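Local coordinates for protein Protease/Reverse transcriptase/ribonuclease H (Eastern chimpanzee simian foamy virus, PDB 7KSF) that copies the viral genome into DNA as a reverse transcriptase with RNase H, and carries an aspartic protease probably serving viral maturation, at residues 171-175 / 269-273. The protein carries 1 engineered substitution. Numbering follows the deposited sequence.
Sequences KPSIQ and TWQGK
W270 lays the benzene end of its indole against the first turn of helix 171-184, its CH2 4.0 Å from K171 CA, which meets the ring edge, and 3.6 Å from I174 CG2. With chi1 t and chi2 near -97°, the ring reaches across to Q175, W270 CA and Q175 CA lying 9.1 Å apart. There W270 NE1 donates to Q175 OE1 at 2.4 Å, a very short hydrogen bond with an N-H...O angle of 148°; Q175 has chi1 t and chi2 p. W270 ends strand 268-270 and opens a beta hairpin with a two-residue loop: a type I' turn, Q271 at 55/47 and G272 at 67/13, leads into strand 273-277, closed by W270 N to K273 O (2.8 Å) and K273 N to W270 O (3.0 Å). The contact docks this reverse transcriptase hairpin on the start of a helix, where Q175 N bonds K171 O at 2.9 Å. I166 also touches the W270 side chain. Beyond the ring, K171 extends in mttt, K171 CE lying 3.4 Å from Q271 OE1.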
loop_
_atom_site.group_PDB
_atom_site.type_symbol
_atom_site.label_atom_id
_atom_site.label_comp_id
_atom_site.label_asym_id
_atom_site.label_seq_id
_atom_site.Cartn_x
_atom_site.Cartn_y
_atom_site.Cartn_z
ATOM N N LYS A 171 3.915 20.366 15.586
ATOM C CA LYS A 171 5.108 20.379 16.435
ATOM C C LYS A 171 5.113 19.309 17.520
ATOM O O LYS A 171 6.152 18.654 17.692
ATOM C CB LYS A 171 5.281 21.766 17.065
ATOM C CG LYS A 171 5.598 22.878 16.085
ATOM C CD LYS A 171 5.751 24.203 16.815
ATOM C CE LYS A 171 5.989 25.358 15.854
ATOM N NZ LYS A 171 6.065 26.661 16.573
ATOM N N PRO A 172 4.035 19.086 18.284
ATOM C CA PRO A 172 4.128 18.097 19.377
ATOM C C PRO A 172 4.434 16.686 18.907
ATOM O O PRO A 172 5.289 16.006 19.496
ATOM C CB PRO A 172 2.747 18.192 20.046
ATOM C CG PRO A 172 2.222 19.532 19.672
ATOM C CD PRO A 172 2.727 19.770 18.289
ATOM N N SER A 173 3.755 16.214 17.860
ATOM C CA SER A 173 3.979 14.854 17.380
ATOM C C SER A 173 5.338 14.692 16.714
ATOM O O SER A 173 5.855 13.572 16.649
ATOM C CB SER A 173 2.868 14.451 16.411
ATOM O OG SER A 173 2.682 15.440 15.414
ATOM N N ILE A 174 5.931 15.781 16.228
ATOM C CA ILE A 174 7.225 15.705 15.552
ATOM C C ILE A 174 8.379 15.824 16.540
ATOM O O ILE A 174 9.416 15.181 16.364
ATOM C CB ILE A 174 7.309 16.788 14.457
ATOM C CG1 ILE A 174 6.258 16.532 13.380
ATOM C CG2 ILE A 174 8.700 16.832 13.849
ATOM C CD1 ILE A 174 6.299 17.529 12.255
ATOM N N GLN A 175 8.224 16.640 17.586
ATOM C CA GLN A 175 9.286 16.783 18.574
ATOM C C GLN A 175 9.606 15.453 19.248
ATOM O O GLN A 175 10.736 15.243 19.704
ATOM C CB GLN A 175 8.898 17.833 19.615
ATOM C CG GLN A 175 9.952 18.079 20.685
ATOM C CD GLN A 175 11.207 18.731 20.136
ATOM O OE1 GLN A 175 11.207 19.277 19.034
ATOM N NE2 GLN A 175 12.286 18.680 20.911
ATOM N N THR A 269 16.996 23.168 10.190
ATOM C CA THR A 269 16.697 24.020 11.333
ATOM C C THR A 269 15.343 23.633 11.916
ATOM O O THR A 269 14.331 23.642 11.206
ATOM C CB THR A 269 16.705 25.497 10.937
ATOM O OG1 THR A 269 18.007 25.865 10.468
ATOM C CG2 THR A 269 16.338 26.367 12.129
ATOM N N TRP A 270 15.329 23.306 13.208
ATOM C CA TRP A 270 14.107 22.950 13.923
ATOM C C TRP A 270 14.052 23.739 15.222
ATOM O O TRP A 270 14.947 23.612 16.066
ATOM C CB TRP A 270 14.047 21.444 14.200
ATOM C CG TRP A 270 12.968 21.040 15.164
ATOM C CD1 TRP A 270 13.109 20.812 16.503
ATOM C CD2 TRP A 270 11.586 20.810 14.864
ATOM N NE1 TRP A 270 11.901 20.458 17.053
ATOM C CE2 TRP A 270 10.949 20.450 16.067
ATOM C CE3 TRP A 270 10.826 20.876 13.693
ATOM C CZ2 TRP A 270 9.590 20.158 16.134
ATOM C CZ3 TRP A 270 9.478 20.585 13.760
ATOM C CH2 TRP A 270 8.874 20.231 14.972
ATOM N N GLN A 271 13.004 24.550 15.377
ATOM C CA GLN A 271 12.791 25.364 16.571
ATOM C C GLN A 271 14.008 26.244 16.865
ATOM O O GLN A 271 14.485 26.332 17.998
ATOM C CB GLN A 271 12.443 24.486 17.776
ATOM C CG GLN A 271 11.134 23.741 17.614
ATOM C CD GLN A 271 9.980 24.673 17.314
ATOM O OE1 GLN A 271 9.159 24.397 16.442
ATOM N NE2 GLN A 271 9.909 25.784 18.043
ATOM N N GLY A 272 14.509 26.901 15.821
ATOM C CA GLY A 272 15.649 27.782 15.969
ATOM C C GLY A 272 16.952 27.100 16.315
ATOM O O GLY A 272 17.912 27.781 16.692
ATOM N N LYS A 273 17.017 25.775 16.195
ATOM C CA LYS A 273 18.223 25.017 16.488
ATOM C C LYS A 273 18.546 24.136 15.291
ATOM O O LYS A 273 17.650 23.497 14.732
ATOM C CB LYS A 273 18.045 24.175 17.755
ATOM C CG LYS A 273 19.288 23.441 18.186
ATOM C CD LYS A 273 19.105 22.826 19.557
ATOM C CE LYS A 273 20.303 21.972 19.934
ATOM N NZ LYS A 273 20.113 21.295 21.245
#